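Local coordinates for extracellular protein 11-1 (Passalora fulva, PDB 6ZUS) that probably acts as a secreted avirulence effector of a structurally conserved fungal family, showing epistasis with plant resistance proteins, and binds zinc, at residues T105-E118 against Y124-D136. Sequence-based numbering, arbitrary orientation.
Sequences TERVLGRRWYDESE and YVGYYSRGFISND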
ATOM      1  N   THR A 105      -6.041  -4.802   1.086  1.00 17.19           N
ATOM      2  CA  THR A 105      -4.722  -4.282   0.636  1.00 18.10           C
ATOM      3  C   THR A 105      -4.097  -5.265  -0.348  1.00 17.09           C
ATOM      4  O   THR A 105      -3.599  -4.873  -1.430  1.00 18.35           O
ATOM      5  CB  THR A 105      -3.788  -3.996   1.825  1.00 19.39           C
ATOM      6  OG1 THR A 105      -4.452  -3.068   2.691  1.00 18.34           O
ATOM      7  CG2 THR A 105      -2.451  -3.503   1.300  1.00 18.80           C
ATOM      8  N   GLU A 106      -4.121  -6.548  -0.015  1.00 17.94           N
ATOM      9  CA  GLU A 106      -3.501  -7.579  -0.894  1.00 18.80           C
ATOM     10  C   GLU A 106      -4.206  -7.646  -2.256  1.00 17.72           C
ATOM     11  O   GLU A 106      -3.477  -7.759  -3.268  1.00 19.18           O
ATOM     12  CB  GLU A 106      -3.458  -8.919  -0.173  1.00 19.89           C
ATOM     13  CG  GLU A 106      -2.494  -8.895   0.961  1.00 19.52           C
ATOM     14  CD  GLU A 106      -2.362 -10.227   1.687  1.00 25.72           C
ATOM     15  OE1 GLU A 106      -3.272 -11.083   1.456  1.00 29.41           O
ATOM     16  OE2 GLU A 106      -1.331 -10.451   2.412  1.00 23.88           O
ATOM     17  N   ARG A 107      -5.542  -7.484  -2.308  1.00 19.58           N
ATOM     18  CA  ARG A 107      -6.284  -7.436  -3.610  1.00 20.16           C
ATOM     19  C   ARG A 107      -5.926  -6.181  -4.413  1.00 21.30           C
ATOM     20  O   ARG A 107      -5.697  -6.287  -5.622  1.00 24.73           O
ATOM     21  CB  ARG A 107      -7.799  -7.544  -3.412  1.00 20.12           C
ATOM     22  CG  ARG A 107      -8.220  -8.915  -2.873  1.00 19.84           C
ATOM     23  CD  ARG A 107      -9.716  -9.133  -3.052  1.00 21.75           C
ATOM     24  NE  ARG A 107     -10.506  -8.042  -2.477  1.00 19.93           N
ATOM     25  CZ  ARG A 107     -10.910  -7.978  -1.214  1.00 20.06           C
ATOM     26  NH1 ARG A 107     -10.702  -8.990  -0.398  1.00 21.25           N
ATOM     27  NH2 ARG A 107     -11.601  -6.927  -0.793  1.00 20.39           N
ATOM     28  N   VAL A 108      -5.858  -5.032  -3.764  1.00 18.75           N
ATOM     29  CA  VAL A 108      -5.694  -3.724  -4.447  1.00 18.87           C
ATOM     30  C   VAL A 108      -4.229  -3.531  -4.880  1.00 18.81           C
ATOM     31  O   VAL A 108      -4.019  -3.014  -5.999  1.00 18.82           O
ATOM     32  CB  VAL A 108      -6.219  -2.612  -3.512  1.00 22.75           C
ATOM     33  CG1 VAL A 108      -5.749  -1.234  -3.930  1.00 24.02           C
ATOM     34  CG2 VAL A 108      -7.743  -2.705  -3.432  1.00 25.11           C
ATOM     35  N   LEU A 109      -3.247  -3.806  -4.006  1.00 17.93           N
ATOM     36  CA  LEU A 109      -1.807  -3.598  -4.281  1.00 18.94           C
ATOM     37  C   LEU A 109      -1.189  -4.855  -4.913  1.00 19.44           C
ATOM     38  O   LEU A 109      -0.127  -4.717  -5.589  1.00 20.43           O
ATOM     39  CB  LEU A 109      -1.056  -3.191  -2.999  1.00 18.16           C
ATOM     40  CG  LEU A 109      -0.972  -1.682  -2.746  1.00 17.66           C
ATOM     41  CD1 LEU A 109      -2.348  -1.067  -2.569  1.00 22.51           C
ATOM     42  CD2 LEU A 109      -0.098  -1.323  -1.558  1.00 18.89           C
ATOM     43  N   GLY A 110      -1.741  -6.051  -4.671  1.00 17.78           N
ATOM     44  CA  GLY A 110      -1.262  -7.285  -5.330  1.00 17.96           C
ATOM     45  C   GLY A 110       0.001  -7.840  -4.718  1.00 18.30           C
ATOM     46  O   GLY A 110       0.690  -8.661  -5.389  1.00 18.88           O
ATOM     47  N   ARG A 111       0.318  -7.447  -3.467  1.00 17.76           N
ATOM     48  CA  ARG A 111       1.529  -7.910  -2.747  1.00 17.78           C
ATOM     49  C   ARG A 111       1.123  -8.240  -1.316  1.00 19.31           C
ATOM     50  O   ARG A 111       0.175  -7.608  -0.772  1.00 17.77           O
ATOM     51  CB  ARG A 111       2.628  -6.849  -2.738  1.00 17.42           C
ATOM     52  CG  ARG A 111       3.031  -6.314  -4.106  1.00 18.47           C
ATOM     53  CD  ARG A 111       3.674  -7.406  -4.946  1.00 19.61           C
ATOM     54  NE  ARG A 111       4.082  -6.845  -6.215  1.00 21.78           N
ATOM     55  CZ  ARG A 111       5.037  -7.316  -7.035  1.00 21.83           C
ATOM     56  NH1 ARG A 111       5.702  -8.449  -6.782  1.00 19.87           N
ATOM     57  NH2 ARG A 111       5.273  -6.628  -8.147  1.00 22.03           N
ATOM     58  N   ARG A 112       1.912  -9.117  -0.704  1.00 17.99           N
ATOM     59  CA  ARG A 112       1.700  -9.580   0.691  1.00 20.62           C
ATOM     60  C   ARG A 112       1.713  -8.399   1.680  1.00 18.44           C
ATOM     61  O   ARG A 112       2.710  -7.615   1.690  1.00 18.40           O
ATOM     62  CB  ARG A 112       2.805 -10.540   1.087  1.00 21.60           C
ATOM     63  CG  ARG A 112       2.555 -11.138   2.454  1.00 29.15           C
ATOM     64  CD  ARG A 112       3.626 -12.142   2.794  1.00 37.63           C
ATOM     65  NE  ARG A 112       3.514 -12.398   4.226  1.00 51.36           N
ATOM     66  CZ  ARG A 112       4.251 -13.281   4.902  1.00 60.50           C
ATOM     67  NH1 ARG A 112       5.146 -14.017   4.258  1.00 63.76           N
ATOM     68  NH2 ARG A 112       4.092 -13.410   6.218  1.00 63.73           N
ATOM     69  N   TRP A 113       0.711  -8.347   2.543  1.00 19.03           N
ATOM     70  CA  TRP A 113       0.532  -7.259   3.550  1.00 18.13           C
ATOM     71  C   TRP A 113       1.292  -7.612   4.819  1.00 18.81           C
ATOM     72  O   TRP A 113       1.320  -8.794   5.201  1.00 19.14           O
ATOM     73  CB  TRP A 113      -0.957  -7.067   3.809  1.00 19.31           C
ATOM     74  CG  TRP A 113      -1.362  -6.206   4.971  1.00 18.68           C
ATOM     75  CD1 TRP A 113      -1.786  -4.925   4.918  1.00 18.42           C
ATOM     76  CD2 TRP A 113      -1.460  -6.611   6.350  1.00 17.86           C
ATOM     77  NE1 TRP A 113      -2.116  -4.487   6.181  1.00 18.92           N
ATOM     78  CE2 TRP A 113      -1.993  -5.524   7.065  1.00 18.38           C
ATOM     79  CE3 TRP A 113      -1.227  -7.810   7.034  1.00 18.88           C
ATOM     80  CZ2 TRP A 113      -2.217  -5.565   8.447  1.00 20.24           C
ATOM     81  CZ3 TRP A 113      -1.497  -7.862   8.391  1.00 20.45           C
ATOM     82  CH2 TRP A 113      -1.992  -6.750   9.083  1.00 19.98           C
ATOM     83  N   TYR A 114       1.869  -6.597   5.458  1.00 19.39           N
ATOM     84  CA  TYR A 114       2.549  -6.721   6.768  1.00 19.54           C
ATOM     85  C   TYR A 114       1.997  -5.621   7.668  1.00 18.52           C
ATOM     86  O   TYR A 114       2.012  -4.453   7.275  1.00 16.43           O
ATOM     87  CB  TYR A 114       4.077  -6.604   6.648  1.00 19.71           C
ATOM     88  CG  TYR A 114       4.758  -7.797   6.032  1.00 20.27           C
ATOM     89  CD1 TYR A 114       4.818  -7.946   4.656  1.00 19.67           C
ATOM     90  CD2 TYR A 114       5.298  -8.809   6.835  1.00 22.27           C
ATOM     91  CE1 TYR A 114       5.429  -9.044   4.087  1.00 21.64           C
ATOM     92  CE2 TYR A 114       5.897  -9.926   6.271  1.00 21.98           C
ATOM     93  CZ  TYR A 114       5.976 -10.035   4.896  1.00 21.84           C
ATOM     94  OH  TYR A 114       6.587 -11.113   4.327  1.00 25.51           O
ATOM     95  N   ASP A 115       1.584  -6.025   8.874  1.00 20.44           N
ATOM     96  CA  ASP A 115       1.218  -5.099   9.970  1.00 20.47           C
ATOM     97  C   ASP A 115       2.395  -4.123  10.156  1.00 18.64           C
ATOM     98  O   ASP A 115       3.566  -4.570  10.068  1.00 17.64           O
ATOM     99  CB  ASP A 115       0.889  -5.870  11.262  1.00 23.82           C
ATOM    100  CG  ASP A 115       0.160  -4.987  12.284  1.00 27.13           C
ATOM    101  OD1 ASP A 115       0.748  -4.005  12.723  1.00 28.48           O
ATOM    102  OD2 ASP A 115      -1.042  -5.176  12.467  1.00 33.68           O
ATOM    103  N   GLU A 116       2.080  -2.840  10.358  1.00 20.63           N
ATOM    104  CA  GLU A 116       3.071  -1.787  10.714  1.00 23.23           C
ATOM    105  C   GLU A 116       3.885  -2.189  11.946  1.00 21.45           C
ATOM    106  O   GLU A 116       5.025  -1.684  12.037  1.00 21.80           O
ATOM    107  CB  GLU A 116       2.447  -0.427  11.026  1.00 26.58           C
ATOM    108  CG  GLU A 116       1.776   0.234   9.852  1.00 33.97           C
ATOM    109  CD  GLU A 116       2.561   0.445   8.572  1.00 45.05           C
ATOM    110  OE1 GLU A 116       3.778   0.816   8.625  1.00 44.74           O
ATOM    111  OE2 GLU A 116       1.921   0.239   7.494  1.00 49.24           O
ATOM    112  N   SER A 117       3.387  -3.084  12.823  1.00 19.98           N
ATOM    113  CA  SER A 117       4.172  -3.603  13.976  1.00 21.54           C
ATOM    114  C   SER A 117       5.449  -4.322  13.506  1.00 22.20           C
ATOM    115  O   SER A 117       6.368  -4.515  14.325  1.00 21.36           O
ATOM    116  CB  SER A 117       3.343  -4.523  14.845  1.00 22.52           C
ATOM    117  OG  SER A 117       3.014  -5.707  14.139  1.00 22.62           O
ATOM    118  N   GLU A 118       5.477  -4.806  12.253  1.00 21.29           N
ATOM    119  CA  GLU A 118       6.658  -5.452  11.632  1.00 21.18           C
ATOM    120  C   GLU A 118       7.464  -4.371  10.889  1.00 19.42           C
ATOM    121  O   GLU A 118       6.958  -3.831   9.894  1.00 19.22           O
ATOM    122  CB  GLU A 118       6.186  -6.583  10.707  1.00 22.61           C
ATOM    123  CG  GLU A 118       5.433  -7.666  11.479  1.00 29.87           C
ATOM    124  CD  GLU A 118       5.272  -9.009  10.755  1.00 36.09           C
ATOM    125  OE1 GLU A 118       6.279  -9.538  10.206  1.00 37.99           O
ATOM    126  OE2 GLU A 118       4.140  -9.544  10.752  1.00 38.90           O
ATOM    127  N   TYR A 124      11.669  -9.703   4.803  1.00 23.61           N
ATOM    128  CA  TYR A 124      12.726 -10.252   3.915  1.00 26.77           C
ATOM    129  C   TYR A 124      12.199 -10.589   2.508  1.00 28.09           C
ATOM    130  O   TYR A 124      13.014 -10.999   1.690  1.00 29.91           O
ATOM    131  CB  TYR A 124      13.359 -11.466   4.595  1.00 30.68           C
ATOM    132  CG  TYR A 124      13.891 -11.147   5.978  1.00 35.86           C
ATOM    133  CD1 TYR A 124      15.052 -10.402   6.154  1.00 39.15           C
ATOM    134  CD2 TYR A 124      13.186 -11.531   7.107  1.00 42.11           C
ATOM    135  CE1 TYR A 124      15.514 -10.086   7.429  1.00 46.60           C
ATOM    136  CE2 TYR A 124      13.627 -11.219   8.384  1.00 47.41           C
ATOM    137  CZ  TYR A 124      14.793 -10.492   8.548  1.00 48.42           C
ATOM    138  OH  TYR A 124      15.204 -10.203   9.829  1.00 66.94           O
ATOM    139  N   VAL A 125      10.917 -10.403   2.205  1.00 24.98           N
ATOM    140  CA  VAL A 125      10.394 -10.539   0.813  1.00 26.04           C
ATOM    141  C   VAL A 125      10.690  -9.203   0.130  1.00 26.40           C
ATOM    142  O   VAL A 125      10.787  -8.164   0.816  1.00 32.11           O
ATOM    143  CB  VAL A 125       8.904 -10.931   0.798  1.00 27.71           C
ATOM    144  CG1 VAL A 125       8.705 -12.219   1.593  1.00 31.32           C
ATOM    145  CG2 VAL A 125       7.983  -9.835   1.322  1.00 28.27           C
ATOM    146  N   GLY A 126      10.883  -9.188  -1.157  1.00 26.74           N
ATOM    147  CA  GLY A 126      11.358  -7.924  -1.755  1.00 21.49           C
ATOM    148  C   GLY A 126      10.191  -6.930  -1.878  1.00 21.53           C
ATOM    149  O   GLY A 126      10.387  -5.714  -1.677  1.00 22.32           O
ATOM    150  N   TYR A 127       9.022  -7.428  -2.279  1.00 17.22           N
ATOM    151  CA  TYR A 127       7.845  -6.602  -2.604  1.00 16.60           C
ATOM    152  C   TYR A 127       6.779  -6.900  -1.588  1.00 18.91           C
ATOM    153  O   TYR A 127       6.474  -8.116  -1.379  1.00 17.52           O
ATOM    154  CB  TYR A 127       7.310  -6.940  -3.978  1.00 19.22           C
ATOM    155  CG  TYR A 127       8.232  -6.565  -5.103  1.00 18.27           C
ATOM    156  CD1 TYR A 127       9.216  -7.428  -5.521  1.00 17.93           C
ATOM    157  CD2 TYR A 127       8.094  -5.354  -5.764  1.00 19.52           C
ATOM    158  CE1 TYR A 127      10.042  -7.119  -6.579  1.00 19.09           C
ATOM    159  CE2 TYR A 127       8.903  -5.038  -6.826  1.00 18.88           C
ATOM    160  CZ  TYR A 127       9.884  -5.921  -7.242  1.00 18.59           C
ATOM    161  OH  TYR A 127      10.664  -5.548  -8.310  1.00 21.47           O
ATOM    162  N   TYR A 128       6.162  -5.851  -1.021  1.00 16.69           N
ATOM    163  CA  TYR A 128       5.118  -6.052   0.015  1.00 16.18           C
ATOM    164  C   TYR A 128       4.271  -4.781   0.106  1.00 17.32           C
ATOM    165  O   TYR A 128       4.582  -3.736  -0.543  1.00 15.99           O
ATOM    166  CB  TYR A 128       5.712  -6.504   1.355  1.00 16.04           C
ATOM    167  CG  TYR A 128       6.791  -5.625   1.973  1.00 16.17           C
ATOM    168  CD1 TYR A 128       8.106  -5.738   1.546  1.00 18.20           C
ATOM    169  CD2 TYR A 128       6.527  -4.666   2.965  1.00 17.25           C
ATOM    170  CE1 TYR A 128       9.117  -4.948   2.071  1.00 19.20           C
ATOM    171  CE2 TYR A 128       7.535  -3.846   3.486  1.00 17.43           C
ATOM    172  CZ  TYR A 128       8.844  -4.012   3.059  1.00 18.74           C
ATOM    173  OH  TYR A 128       9.850  -3.272   3.605  1.00 18.91           O
ATOM    174  N   SER A 129       3.231  -4.924   0.907  1.00 17.34           N
ATOM    175  CA  SER A 129       2.206  -3.875   1.085  1.00 16.68           C
ATOM    176  C   SER A 129       2.015  -3.572   2.569  1.00 16.25           C
ATOM    177  O   SER A 129       2.286  -4.426   3.446  1.00 16.18           O
ATOM    178  CB  SER A 129       0.903  -4.275   0.423  1.00 18.83           C
ATOM    179  OG  SER A 129       0.338  -5.388   1.062  1.00 16.34           O
ATOM    180  N   ARG A 130       1.588  -2.344   2.815  1.00 16.70           N
ATOM    181  CA  ARG A 130       1.104  -1.828   4.112  1.00 17.25           C
ATOM    182  C   ARG A 130      -0.330  -1.332   3.887  1.00 17.58           C
ATOM    183  O   ARG A 130      -0.658  -0.767   2.794  1.00 17.55           O
ATOM    184  CB  ARG A 130       1.955  -0.685   4.652  1.00 18.71           C
ATOM    185  CG  ARG A 130       3.447  -0.969   4.661  1.00 20.57           C
ATOM    186  CD  ARG A 130       3.731  -2.052   5.696  1.00 21.46           C
ATOM    187  NE  ARG A 130       5.133  -1.994   6.048  1.00 18.98           N
ATOM    188  CZ  ARG A 130       5.682  -2.588   7.111  1.00 19.80           C
ATOM    189  NH1 ARG A 130       4.936  -3.318   7.918  1.00 17.36           N
ATOM    190  NH2 ARG A 130       6.966  -2.430   7.358  1.00 19.41           N
ATOM    191  N   GLY A 131      -1.147  -1.529   4.893  1.00 17.94           N
ATOM    192  CA  GLY A 131      -2.502  -0.935   4.882  1.00 19.13           C
ATOM    193  C   GLY A 131      -2.971  -0.821   6.309  1.00 20.51           C
ATOM    194  O   GLY A 131      -2.867  -1.822   7.060  1.00 21.11           O
ATOM    195  N   PHE A 132      -3.456   0.348   6.685  1.00 20.56           N
ATOM    196  CA  PHE A 132      -4.062   0.531   8.024  1.00 22.16           C
ATOM    197  C   PHE A 132      -5.180   1.577   7.928  1.00 20.13           C
ATOM    198  O   PHE A 132      -5.169   2.461   7.066  1.00 19.62           O
ATOM    199  CB  PHE A 132      -2.946   0.852   9.036  1.00 24.88           C
ATOM    200  CG  PHE A 132      -2.210   2.135   8.763  1.00 26.90           C
ATOM    201  CD1 PHE A 132      -2.705   3.347   9.239  1.00 30.97           C
ATOM    202  CD2 PHE A 132      -0.979   2.130   8.105  1.00 29.12           C
ATOM    203  CE1 PHE A 132      -2.021   4.529   8.990  1.00 31.49           C
ATOM    204  CE2 PHE A 132      -0.289   3.312   7.888  1.00 28.63           C
ATOM    205  CZ  PHE A 132      -0.814   4.505   8.323  1.00 31.49           C
ATOM    206  N   ILE A 133      -6.117   1.464   8.853  1.00 22.43           N
ATOM    207  CA  ILE A 133      -7.268   2.401   8.931  1.00 22.89           C
ATOM    208  C   ILE A 133      -6.750   3.776   9.357  1.00 25.38           C
ATOM    209  O   ILE A 133      -6.132   3.909  10.429  1.00 26.07           O
ATOM    210  CB  ILE A 133      -8.365   1.873   9.860  1.00 25.54           C
ATOM    211  CG1 ILE A 133      -8.860   0.499   9.412  1.00 30.93           C
ATOM    212  CG2 ILE A 133      -9.477   2.899   9.942  1.00 26.58           C
ATOM    213  CD1 ILE A 133      -9.739  -0.195  10.429  1.00 35.45           C
ATOM    214  N   SER A 134      -7.041   4.797   8.576  1.00 24.89           N
ATOM    215  CA  SER A 134      -6.660   6.183   8.905  1.00 24.44           C
ATOM    216  C   SER A 134      -7.906   6.995   9.360  1.00 29.36           C
ATOM    217  O   SER A 134      -7.726   8.108   9.971  1.00 29.03           O
ATOM    218  CB  SER A 134      -5.940   6.809   7.769  1.00 26.52           C
ATOM    219  OG  SER A 134      -6.712   6.829   6.603  1.00 29.07           O
ATOM    220  N   ASN A 135      -9.118   6.484   9.136  1.00 27.36           N
ATOM    221  CA  ASN A 135     -10.390   7.173   9.532  1.00 29.22           C
ATOM    222  C   ASN A 135     -11.521   6.131   9.539  1.00 30.47           C
ATOM    223  O   ASN A 135     -11.590   5.395   8.585  1.00 31.55           O
ATOM    224  CB  ASN A 135     -10.601   8.398   8.635  1.00 29.72           C
ATOM    225  CG  ASN A 135     -11.672   9.354   9.135  1.00 32.70           C
ATOM    226  OD1 ASN A 135     -12.261   9.124  10.188  1.00 34.99           O
ATOM    227  ND2 ASN A 135     -11.923  10.408   8.374  1.00 29.67           N
ATOM    228  N   ASP A 136     -12.328   5.980  10.595  1.00 34.87           N
ATOM    229  CA  ASP A 136     -13.509   5.060  10.526  1.00 37.97           C
ATOM    230  C   ASP A 136     -14.824   5.859  10.511  1.00 38.35           C
ATOM    231  O   ASP A 136     -14.821   7.084  10.679  1.00 38.50           O
ATOM    232  CB  ASP A 136     -13.475   3.938  11.577  1.00 46.08           C
ATOM    233  CG  ASP A 136     -14.061   2.601  11.081  1.00 53.78           C
ATOM    234  OD1 ASP A 136     -15.116   2.639  10.389  1.00 56.46           O
ATOM    235  OD2 ASP A 136     -13.462   1.511  11.363  1.00 53.73           O
TER
HETATM  236  O   HOH W   1       4.530 -10.001  -1.877  1.00 25.16           O
HETATM  237  O   HOH W   2       0.324  -2.195   7.346  1.00 18.31           O
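R130, in strand 127-138, one of the two edge strands of the four-stranded antiparallel sheet, grips the loop that follows helix 101-109 end-on: NH1 and NH2 each donate to E118 O at 2.9 Å, with that oxygen near the guanidinium plane. NH1 also donates to Y114 O, whose carbonyl it meets from above rather than on a lone pair. The side chain leaves the backbone directed away from the loop, and a bend at chi2 (-68°) returns the guanidinium to it. E116 OE1 lies over one guanidinium face, 4.0 Å from R130 NE, so the attraction there is one of charge without a directed N-H.

One backbone bridge joins W113 to S129: S129 N donates to R112 O, and Y114 N donates to S129 O at 3.0 Å. S129 OG adds a bond to R111 O. W113 extends the pairing with its indole, NE1 donating to G131 O at 2.9 Å with an almost straight N-H...O (174°), in both the ring and carbonyl planes. A water accepts from G131 N and lies within hydrogen-bonding distance of Y114 O and E116 OE2, with further acceptors competing for its protons. Toward the other end of the strand, the R111 guanidinium lies flat on Y127, their planes 10° apart, and CZ sits off-centre over the ring, a cation-pi contact.

A second shell surrounds these groups. E106 OE2 accepts from W113 N through its anti lone pair at 2.9 Å, tying the loop to the preceding helix. D120 forms a salt bridge with R130 and accepts from Y128 OH, while H15 stacks on Y127.

The loop is therefore held against the edge strand chiefly by its own carbonyls, four of which accept directly from strand residues; the R130 charge is probably shared among two of these and the D120 carboxylate.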